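Local coordinates for protein alpha-1,3-glucanase (Paenibacillus glycanilyticus, PDB 6K0P) that hydrolyses alpha-1,3-glucan through its family 87 glycoside hydrolase catalytic domain, here an engineered variant holding nigerose, at residues F306-W311 against F329-N334; T352-F357 against R384-F389; R324-F329 against N346-G351. The protein carries 1 engineered substitution. One frame throughout, in Å; residues are numbered along the deposited sequence.

Contact 1: residues F306-W311 against F329-N334. Engineered in segment 329-334: A331 (natural residue Asp). With GLC (alpha-D-glucopyranose), chain B; GLC (alpha-D-glucopyranose), chain C.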
loop_
_atom_site.group_PDB
_atom_site.type_symbol
_atom_site.label_atom_id
_atom_site.label_comp_id
_atom_site.label_asym_id
_atom_site.label_seq_id
_atom_site.Cartn_x
_atom_site.Cartn_y
_atom_site.Cartn_z
ATOM N N PHE A 306 10.393 -3.871 -5.501
ATOM C CA PHE A 306 10.585 -2.881 -6.549
ATOM C C PHE A 306 10.293 -1.507 -5.968
ATOM O O PHE A 306 9.822 -1.376 -4.832
ATOM C CB PHE A 306 9.675 -3.179 -7.755
ATOM C CG PHE A 306 10.103 -4.398 -8.526
ATOM C CD1 PHE A 306 9.667 -5.665 -8.152
ATOM C CD2 PHE A 306 10.979 -4.283 -9.596
ATOM C CE1 PHE A 306 10.079 -6.794 -8.849
ATOM C CE2 PHE A 306 11.394 -5.407 -10.296
ATOM C CZ PHE A 306 10.947 -6.663 -9.922
ATOM N N VAL A 307 10.589 -0.471 -6.752
ATOM C CA VAL A 307 10.185 0.870 -6.349
ATOM C C VAL A 307 8.669 1.010 -6.453
ATOM O O VAL A 307 8.004 1.443 -5.503
ATOM C CB VAL A 307 10.953 1.939 -7.150
ATOM C CG1 VAL A 307 10.527 3.345 -6.709
ATOM C CG2 VAL A 307 12.456 1.763 -6.929
ATOM N N CYS A 308 8.092 0.572 -7.580
ATOM C CA CYS A 308 6.644 0.541 -7.755
ATOM C C CYS A 308 6.267 -0.702 -8.542
ATOM O O CYS A 308 7.105 -1.293 -9.232
ATOM C CB CYS A 308 6.120 1.721 -8.594
ATOM S SG CYS A 308 6.719 3.342 -8.110
ATOM N N LEU A 309 4.976 -1.061 -8.481
ATOM C CA LEU A 309 4.439 -1.988 -9.476
ATOM C C LEU A 309 4.298 -1.301 -10.826
ATOM O O LEU A 309 4.809 -1.791 -11.837
ATOM C CB LEU A 309 3.098 -2.584 -9.029
ATOM C CG LEU A 309 2.336 -3.353 -10.131
ATOM C CD1 LEU A 309 3.207 -4.444 -10.775
ATOM C CD2 LEU A 309 1.031 -3.964 -9.603
ATOM N N TYR A 310 3.618 -0.155 -10.861
ATOM C CA TYR A 310 3.317 0.501 -12.126
ATOM C C TYR A 310 3.073 1.983 -11.884
ATOM O O TYR A 310 2.421 2.362 -10.901
ATOM C CB TYR A 310 2.087 -0.125 -12.797
ATOM C CG TYR A 310 1.797 0.486 -14.145
ATOM C CD1 TYR A 310 2.637 0.248 -15.226
ATOM C CD2 TYR A 310 0.709 1.326 -14.329
ATOM C CE1 TYR A 310 2.393 0.820 -16.467
ATOM C CE2 TYR A 310 0.451 1.887 -15.569
ATOM C CZ TYR A 310 1.300 1.640 -16.626
ATOM O OH TYR A 310 1.057 2.230 -17.851
ATOM N N TRP A 311 3.585 2.810 -12.802
ATOM C CA TRP A 311 3.460 4.266 -12.758
ATOM C C TRP A 311 2.990 4.676 -14.148
ATOM O O TRP A 311 3.808 4.868 -15.054
ATOM C CB TRP A 311 4.803 4.890 -12.411
ATOM C CG TRP A 311 4.780 6.375 -12.211
ATOM C CD1 TRP A 311 4.684 7.340 -13.181
ATOM C CD2 TRP A 311 4.887 7.065 -10.966
ATOM N NE1 TRP A 311 4.714 8.592 -12.606
ATOM C CE2 TRP A 311 4.833 8.450 -11.247
ATOM C CE3 TRP A 311 5.006 6.648 -9.635
ATOM C CZ2 TRP A 311 4.906 9.418 -10.246
ATOM C CZ3 TRP A 311 5.085 7.607 -8.643
ATOM C CH2 TRP A 311 5.030 8.982 -8.953
ATOM N N PHE A 329 9.413 0.254 -2.424
ATOM C CA PHE A 329 10.163 1.392 -1.914
ATOM C C PHE A 329 9.554 2.740 -2.254
ATOM O O PHE A 329 9.990 3.755 -1.698
ATOM C CB PHE A 329 11.646 1.268 -2.284
ATOM C CG PHE A 329 12.301 0.140 -1.552
ATOM C CD1 PHE A 329 12.843 0.344 -0.289
ATOM C CD2 PHE A 329 12.268 -1.146 -2.064
ATOM C CE1 PHE A 329 13.393 -0.706 0.422
ATOM C CE2 PHE A 329 12.818 -2.207 -1.355
ATOM C CZ PHE A 329 13.378 -1.980 -0.111
ATOM N N ALA A 330 8.532 2.764 -3.106
ATOM C CA ALA A 330 7.719 3.953 -3.313
ATOM C C ALA A 330 6.277 3.527 -3.565
ATOM O O ALA A 330 5.830 2.514 -3.015
ATOM C CB ALA A 330 8.278 4.829 -4.440
ATOM N N ALA A 331 5.554 4.273 -4.400
ATOM C CA ALA A 331 4.129 4.033 -4.610
ATOM C C ALA A 331 3.867 2.635 -5.164
ATOM O O ALA A 331 4.699 2.049 -5.857
ATOM C CB ALA A 331 3.564 5.080 -5.579
ATOM N N GLY A 332 2.688 2.093 -4.859
ATOM C CA GLY A 332 2.308 0.792 -5.400
ATOM C C GLY A 332 1.867 0.891 -6.852
ATOM O O GLY A 332 2.556 0.422 -7.768
ATOM N N ILE A 333 0.705 1.505 -7.069
ATOM C CA ILE A 333 0.214 1.829 -8.405
ATOM C C ILE A 333 -0.130 3.307 -8.421
ATOM O O ILE A 333 -0.873 3.781 -7.552
ATOM C CB ILE A 333 -1.032 1.015 -8.802
ATOM C CG1 ILE A 333 -0.727 -0.483 -8.864
ATOM C CG2 ILE A 333 -1.563 1.509 -10.146
ATOM C CD1 ILE A 333 -1.958 -1.349 -9.135
ATOM N N ASN A 334 0.410 4.032 -9.401
ATOM C CA ASN A 334 0.056 5.424 -9.636
ATOM C C ASN A 334 -0.323 5.536 -11.103
ATOM O O ASN A 334 0.264 4.861 -11.952
ATOM C CB ASN A 334 1.245 6.343 -9.327
ATOM C CG ASN A 334 0.860 7.819 -9.241
ATOM O OD1 ASN A 334 -0.309 8.188 -9.356
ATOM N ND2 ASN A 334 1.859 8.668 -9.031
HETATM C C1 GLC B . 9.073 10.562 -7.607
HETATM C C2 GLC B . 9.356 10.844 -9.070
HETATM C C3 GLC B . 8.611 9.845 -9.926
HETATM C C4 GLC B . 8.943 8.423 -9.494
HETATM C C5 GLC B . 8.596 8.249 -8.041
HETATM C C6 GLC B . 9.040 6.906 -7.481
HETATM O O1 GLC B . 7.741 10.892 -7.407
HETATM O O2 GLC B . 8.977 12.201 -9.329
HETATM O O3 GLC B . 9.114 9.958 -11.245
HETATM O O4 GLC B . 8.216 7.478 -10.237
HETATM O O5 GLC B . 9.272 9.215 -7.298
HETATM O O6 GLC B . 10.395 6.608 -7.666
HETATM C C1 GLC C . 8.063 9.884 -12.282
HETATM C C2 GLC C . 8.714 9.817 -13.659
HETATM C C3 GLC C . 9.256 11.198 -14.011
HETATM C C4 GLC C . 8.153 12.249 -13.904
HETATM C C5 GLC C . 7.505 12.172 -12.520
HETATM C C6 GLC C . 6.360 13.168 -12.332
HETATM O O2 GLC C . 9.772 8.878 -13.626
HETATM O O3 GLC C . 9.823 11.191 -15.305
HETATM O O4 GLC C . 8.703 13.532 -14.117
HETATM O O5 GLC C . 7.028 10.856 -12.292
HETATM O O6 GLC C . 5.366 12.975 -13.320
#

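Contact 2: residues T352-F357 against R384-F389. With ACY (acetic acid), chain K.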
loop_
_atom_site.group_PDB
_atom_site.type_symbol
_atom_site.label_atom_id
_atom_site.label_comp_id
_atom_site.label_asym_id
_atom_site.label_seq_id
_atom_site.Cartn_x
_atom_site.Cartn_y
_atom_site.Cartn_z
ATOM N N THR A 352 3.916 -0.457 1.168
ATOM C CA THR A 352 4.455 0.420 0.131
ATOM C C THR A 352 5.307 1.526 0.758
ATOM O O THR A 352 5.250 1.782 1.967
ATOM C CB THR A 352 3.355 1.006 -0.758
ATOM O OG1 THR A 352 2.521 1.886 0.005
ATOM C CG2 THR A 352 2.502 -0.100 -1.385
ATOM N N GLY A 353 6.126 2.170 -0.079
ATOM C CA GLY A 353 7.072 3.165 0.400
ATOM C C GLY A 353 6.669 4.592 0.074
ATOM O O GLY A 353 7.408 5.549 0.343
ATOM N N ASP A 354 5.502 4.731 -0.544
ATOM C CA ASP A 354 4.835 6.006 -0.812
ATOM C C ASP A 354 3.366 5.651 -1.030
ATOM O O ASP A 354 2.953 4.526 -0.722
ATOM C CB ASP A 354 5.505 6.723 -1.992
ATOM C CG ASP A 354 5.396 8.240 -1.905
ATOM O OD1 ASP A 354 4.265 8.778 -1.938
ATOM O OD2 ASP A 354 6.448 8.906 -1.822
ATOM N N ASP A 355 2.570 6.596 -1.547
ATOM C CA ASP A 355 1.132 6.382 -1.724
ATOM C C ASP A 355 0.870 4.994 -2.296
ATOM O O ASP A 355 1.394 4.643 -3.356
ATOM C CB ASP A 355 0.565 7.419 -2.703
ATOM C CG ASP A 355 0.573 8.841 -2.165
ATOM O OD1 ASP A 355 0.429 9.065 -0.944
ATOM O OD2 ASP A 355 0.691 9.757 -3.014
ATOM N N SER A 356 0.055 4.188 -1.613
ATOM C CA SER A 356 -0.108 2.809 -2.080
ATOM C C SER A 356 -0.839 2.767 -3.415
ATOM O O SER A 356 -0.376 2.128 -4.369
ATOM C CB SER A 356 -0.850 1.961 -1.053
ATOM O OG SER A 356 -0.125 1.881 0.169
ATOM N N PHE A 357 -1.983 3.445 -3.500
ATOM C CA PHE A 357 -2.754 3.573 -4.733
ATOM C C PHE A 357 -2.988 5.055 -4.940
ATOM O O PHE A 357 -3.533 5.721 -4.054
ATOM C CB PHE A 357 -4.095 2.844 -4.612
ATOM C CG PHE A 357 -3.963 1.359 -4.421
ATOM C CD1 PHE A 357 -3.711 0.524 -5.501
ATOM C CD2 PHE A 357 -4.087 0.805 -3.163
ATOM C CE1 PHE A 357 -3.590 -0.854 -5.324
ATOM C CE2 PHE A 357 -3.962 -0.567 -2.980
ATOM C CZ PHE A 357 -3.711 -1.392 -4.060
ATOM N N ARG A 384 4.362 2.728 4.545
ATOM C CA ARG A 384 5.597 3.092 5.229
ATOM C C ARG A 384 5.959 4.564 5.068
ATOM O O ARG A 384 6.835 5.061 5.785
ATOM C CB ARG A 384 6.726 2.166 4.780
ATOM C CG ARG A 384 6.387 0.693 5.037
ATOM C CD ARG A 384 7.605 -0.194 4.893
ATOM N NE ARG A 384 7.959 -0.448 3.501
ATOM C CZ ARG A 384 8.949 -1.253 3.142
ATOM N NH1 ARG A 384 9.680 -1.852 4.075
ATOM N NH2 ARG A 384 9.212 -1.460 1.860
ATOM N N ARG A 385 5.307 5.264 4.144
ATOM C CA ARG A 385 5.430 6.704 3.982
ATOM C C ARG A 385 4.279 7.132 3.089
ATOM O O ARG A 385 3.897 6.382 2.188
ATOM C CB ARG A 385 6.773 7.063 3.320
ATOM C CG ARG A 385 6.907 8.532 2.970
ATOM C CD ARG A 385 8.170 8.776 2.181
ATOM N NE ARG A 385 8.225 10.155 1.714
ATOM C CZ ARG A 385 9.350 10.768 1.388
ATOM N NH1 ARG A 385 10.506 10.113 1.473
ATOM N NH2 ARG A 385 9.317 12.031 0.978
ATOM N N ALA A 386 3.719 8.319 3.354
ATOM C CA ALA A 386 2.614 8.879 2.571
ATOM C C ALA A 386 1.304 8.123 2.804
ATOM O O ALA A 386 1.123 7.518 3.868
ATOM C CB ALA A 386 2.985 9.061 1.091
ATOM N N ALA A 387 0.358 8.186 1.868
ATOM C CA ALA A 387 -1.013 7.797 2.178
ATOM C C ALA A 387 -1.355 6.413 1.632
ATOM O O ALA A 387 -0.725 5.912 0.699
ATOM C CB ALA A 387 -2.008 8.833 1.627
ATOM N N ALA A 388 -2.385 5.797 2.222
ATOM C CA ALA A 388 -2.912 4.561 1.649
ATOM C C ALA A 388 -3.525 4.813 0.275
ATOM O O ALA A 388 -3.307 4.043 -0.669
ATOM C CB ALA A 388 -3.926 3.929 2.610
ATOM N N PHE A 389 -4.290 5.894 0.141
ATOM C CA PHE A 389 -4.956 6.253 -1.103
ATOM C C PHE A 389 -4.767 7.746 -1.310
ATOM O O PHE A 389 -4.913 8.523 -0.367
ATOM C CB PHE A 389 -6.461 5.922 -1.026
ATOM C CG PHE A 389 -6.737 4.494 -0.673
ATOM C CD1 PHE A 389 -6.700 3.508 -1.655
ATOM C CD2 PHE A 389 -7.002 4.124 0.641
ATOM C CE1 PHE A 389 -6.921 2.183 -1.328
ATOM C CE2 PHE A 389 -7.230 2.798 0.972
ATOM C CZ PHE A 389 -7.196 1.828 -0.019
HETATM C C ACY K . 5.745 12.643 1.200
HETATM O O ACY K . 6.647 13.185 0.459
HETATM O OXT ACY K . 5.858 11.585 1.801
HETATM C CH3 ACY K . 4.467 13.468 1.284
#

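Contact 3: residues R324-F329 against N346-G351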
loop_
_atom_site.group_PDB
_atom_site.type_symbol
_atom_site.label_atom_id
_atom_site.label_comp_id
_atom_site.label_asym_id
_atom_site.label_seq_id
_atom_site.Cartn_x
_atom_site.Cartn_y
_atom_site.Cartn_z
ATOM N N ARG A 324 -1.170 -8.470 -5.613
ATOM C CA ARG A 324 -0.602 -8.239 -4.287
ATOM C C ARG A 324 0.661 -7.424 -4.478
ATOM O O ARG A 324 1.563 -7.845 -5.208
ATOM C CB ARG A 324 -0.231 -9.558 -3.604
ATOM C CG ARG A 324 -1.250 -10.639 -3.778
ATOM C CD ARG A 324 -0.767 -11.961 -3.209
ATOM N NE ARG A 324 -1.693 -12.994 -3.631
ATOM C CZ ARG A 324 -1.846 -14.162 -3.030
ATOM N NH1 ARG A 324 -1.109 -14.464 -1.971
ATOM N NH2 ARG A 324 -2.743 -15.028 -3.498
ATOM N N ILE A 325 0.723 -6.265 -3.832
ATOM C CA ILE A 325 1.855 -5.353 -3.940
ATOM C C ILE A 325 2.397 -5.199 -2.531
ATOM O O ILE A 325 1.746 -4.581 -1.687
ATOM C CB ILE A 325 1.421 -3.990 -4.486
ATOM C CG1 ILE A 325 0.646 -4.160 -5.791
ATOM C CG2 ILE A 325 2.633 -3.080 -4.660
ATOM C CD1 ILE A 325 -0.167 -2.930 -6.154
ATOM N N LYS A 326 3.568 -5.761 -2.258
ATOM C CA LYS A 326 4.066 -5.750 -0.889
ATOM C C LYS A 326 5.513 -5.292 -0.825
ATOM O O LYS A 326 6.334 -5.658 -1.671
ATOM C CB LYS A 326 3.915 -7.124 -0.217
ATOM C CG LYS A 326 2.460 -7.499 0.104
ATOM C CD LYS A 326 2.380 -8.777 0.956
ATOM C CE LYS A 326 2.245 -10.013 0.094
ATOM N NZ LYS A 326 2.340 -11.243 0.935
ATOM N N ASN A 327 5.816 -4.478 0.190
ATOM C CA ASN A 327 7.191 -4.145 0.533
ATOM C C ASN A 327 7.919 -3.508 -0.653
ATOM O O ASN A 327 8.966 -3.970 -1.108
ATOM C CB ASN A 327 7.909 -5.373 1.109
ATOM C CG ASN A 327 7.066 -6.081 2.151
ATOM O OD1 ASN A 327 6.564 -5.447 3.084
ATOM N ND2 ASN A 327 6.859 -7.386 1.971
ATOM N N THR A 328 7.321 -2.436 -1.162
ATOM C CA THR A 328 7.934 -1.640 -2.220
ATOM C C THR A 328 8.567 -0.388 -1.627
ATOM O O THR A 328 8.303 0.005 -0.484
ATOM C CB THR A 328 6.923 -1.241 -3.303
ATOM O OG1 THR A 328 5.894 -0.422 -2.729
ATOM C CG2 THR A 328 6.271 -2.469 -3.938
ATOM N N PHE A 329 9.413 0.254 -2.424
ATOM C CA PHE A 329 10.163 1.392 -1.914
ATOM C C PHE A 329 9.554 2.740 -2.254
ATOM O O PHE A 329 9.990 3.755 -1.698
ATOM C CB PHE A 329 11.646 1.268 -2.284
ATOM C CG PHE A 329 12.301 0.140 -1.552
ATOM C CD1 PHE A 329 12.843 0.344 -0.289
ATOM C CD2 PHE A 329 12.268 -1.146 -2.064
ATOM C CE1 PHE A 329 13.393 -0.706 0.422
ATOM C CE2 PHE A 329 12.818 -2.207 -1.355
ATOM C CZ PHE A 329 13.378 -1.980 -0.111
ATOM N N ASN A 346 -9.677 -4.821 -6.715
ATOM C CA ASN A 346 -9.413 -6.022 -5.933
ATOM C C ASN A 346 -7.921 -6.304 -5.803
ATOM O O ASN A 346 -7.458 -7.423 -6.018
ATOM C CB ASN A 346 -10.174 -7.244 -6.462
ATOM C CG ASN A 346 -10.497 -8.222 -5.359
ATOM O OD1 ASN A 346 -11.204 -7.878 -4.410
ATOM N ND2 ASN A 346 -9.962 -9.438 -5.453
ATOM N N ASN A 347 -7.174 -5.270 -5.426
ATOM C CA ASN A 347 -5.743 -5.372 -5.196
ATOM C C ASN A 347 -5.445 -5.116 -3.726
ATOM O O ASN A 347 -6.115 -4.313 -3.069
ATOM C CB ASN A 347 -4.988 -4.360 -6.046
ATOM C CG ASN A 347 -5.248 -4.548 -7.527
ATOM O OD1 ASN A 347 -4.782 -5.512 -8.124
ATOM N ND2 ASN A 347 -6.000 -3.632 -8.127
ATOM N N TYR A 348 -4.424 -5.805 -3.230
ATOM C CA TYR A 348 -3.996 -5.720 -1.841
ATOM C C TYR A 348 -2.575 -5.187 -1.818
ATOM O O TYR A 348 -1.700 -5.724 -2.508
ATOM C CB TYR A 348 -4.022 -7.115 -1.193
ATOM C CG TYR A 348 -3.430 -7.162 0.200
ATOM C CD1 TYR A 348 -2.064 -7.363 0.396
ATOM C CD2 TYR A 348 -4.236 -7.034 1.323
ATOM C CE1 TYR A 348 -1.515 -7.399 1.665
ATOM C CE2 TYR A 348 -3.699 -7.071 2.600
ATOM C CZ TYR A 348 -2.338 -7.259 2.764
ATOM O OH TYR A 348 -1.790 -7.297 4.035
ATOM N N ALA A 349 -2.344 -4.142 -1.020
ATOM C CA ALA A 349 -1.014 -3.580 -0.839
ATOM C C ALA A 349 -0.681 -3.555 0.642
ATOM O O ALA A 349 -1.513 -3.166 1.466
ATOM C CB ALA A 349 -0.924 -2.153 -1.389
ATOM N N ARG A 350 0.539 -3.974 0.975
ATOM C CA ARG A 350 1.046 -3.840 2.337
ATOM C C ARG A 350 2.510 -3.436 2.258
ATOM O O ARG A 350 3.288 -4.053 1.525
ATOM C CB ARG A 350 0.918 -5.151 3.127
ATOM C CG ARG A 350 1.421 -5.012 4.568
ATOM C CD ARG A 350 1.217 -6.292 5.358
ATOM N NE ARG A 350 2.143 -7.372 4.994
ATOM C CZ ARG A 350 1.771 -8.614 4.674
ATOM N NH1 ARG A 350 0.481 -8.957 4.638
ATOM N NH2 ARG A 350 2.692 -9.529 4.409
ATOM N N GLY A 351 2.894 -2.414 3.014
ATOM C CA GLY A 351 4.286 -2.010 3.032
ATOM C C GLY A 351 4.780 -1.220 1.836
ATOM O O GLY A 351 5.971 -1.291 1.507
HETATM O O HOH W 1 4.955 -6.651 5.068
#

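Contact 1: residues F306-W311 against F329-N334
The indole of W311 and the side chain of N334 lie side by side and point the same way from two adjacent parallel strands, CG being anti to the backbone N in both (chi1 -175° in W311). N334 CB sits over the face of the six-membered ring, 4.1 Å from its centroid in a CH-pi contact, and the amide plane stands at 78° to the indole. The opposite face carries O4 of the chain B glucose, 3.4 Å from W311 CE3, and C1 of the chain C glucose, both offset toward the rim; the chain C O5 approaches W311 NE1 obliquely at 3.3 Å. K286 makes a cation-pi contact with this indole. Further back, V307 CG1 touches A330 CB at 3.5 Å. V307 CG1 also lies 3.4 Å from O6 of the chain B glucose, so the pair walls the sugar's hydroxymethyl end. A331, engineered (natural residue Asp), brings CB to 4.3 Å from W311 CZ3, oblique to the ring. On the other side of the strands L309 and I333 run alongside each other, L309 CD2 to I333 CG1 at 4.0 Å. The backbones are tied by F329 N to F306 O, A330 N to V307 O, L309 N to G332 O and N334 N to Y310 O; Y310 N bonds weakly to G332 O. The chemistry thus divides: apolar packing of L309 and I333 with F320 and I325 lies on the inner side, while W311, V307 and A330 contribute to a glycan site where R280, D282 and K286 supply hydrogen bonds.

Contact 2: residues T352-F357 against R384-F389
D355 OD1 accepts the backbone N-H of A387 across two neighbouring coils of the parallel beta-helix, at 2.9 Å and nearly along its C-O axis. The same oxygen touches A386 CB, as does D354 OD1, each at 3.3 Å, so the A386 methyl is set against two carboxylates. D354 OD1 also takes the N-H of D355 on its anti lone pair, which ties that carboxylate to its own loop. Its other oxygen, OD2, is 4.1 Å from R385 NE but well out of the guanidinium plane; this is charge proximity alone, and OD2 has its salt bridge with R280. R385 instead extends from CG to NE and grips an acetate, probably from the crystallisation liquor, through NE and NH2. Backbone bonds R384 N to T352 O, S356 N to A387 O and F357 N to A388 O carry the pairing along the loops. Further out, Y392 OH holds D355 OD2, and T352 OG1 donates to D354 O within its own loop. Where both loops enter strands, F357 and F389 lie side by side, rim to rim with planes at 14°, and F357 CD2 meets F389 CE1 at 3.6 Å.

Contact 3: residues R324-F329 against N346-G351
Strands 324-326 and 348-350 run parallel at 8°, their axes 4.7 Å apart, and pair R324 with Y348, I325 with A349 and K326 with R350. The ladder is carried by I325 N to Y348 O, R350 N to I325 O and N327 N to R350 O, then ends in a weak bond from T328 N to G351 O. On one face K326 and R350 lie across each other: K326 CD rests over one face of the guanidinium, offset toward its rim, 3.5 Å from R350 NH2. CD is set by an anti chi2 (-172°), and the bend at chi3 then directs CE. K326 CD also meets the Y348 ring at its edge, and R350 NH1 donates to Y348 OH at 2.9 Å, tilted from the guanidinium plane. The two cationic ends come close, K326 NZ to R350 NH2 at 3.9 Å, a repulsion probably offset by E171, which forms salt bridges with both K326 and R350, and by D138, which binds R350 NH2. In the guanidinium plane a water accepts from R350 NE and donates to N327 OD1 at 2.8 Å, linking the segments where the strands end. On the other face I325 CB packs against A349 CB at 4.3 Å, with F357 beside both. G351 adopts a positive phi (77°) that favours glycine. Parallel, in-register stacking of successive coils, with apolar residues turned inward, is typical of the right-handed parallel beta-helix of the pectate-lyase-like clan.

In the fold
All three contacts are buried and join neighbouring coils of one beta-helix, their centres about 9 Å apart from one another. Contacts 1 and 3 have F329 in common and alternate along the chain; the two share an apolar interior. Contact 2 follows in sequence: G353 meets A330 of contact 1, and R384 NH2 bonds to T328 O of contact 3. Their outer chemistry differs with position. Contact 1 presents an aromatic, sugar-binding wall, contact 2 brings the D354 side chain to about 6 Å from a bound glucose, and contact 3 turns cationic side chains toward D138 and E171, which fall in the D1 part of the catalytic domain.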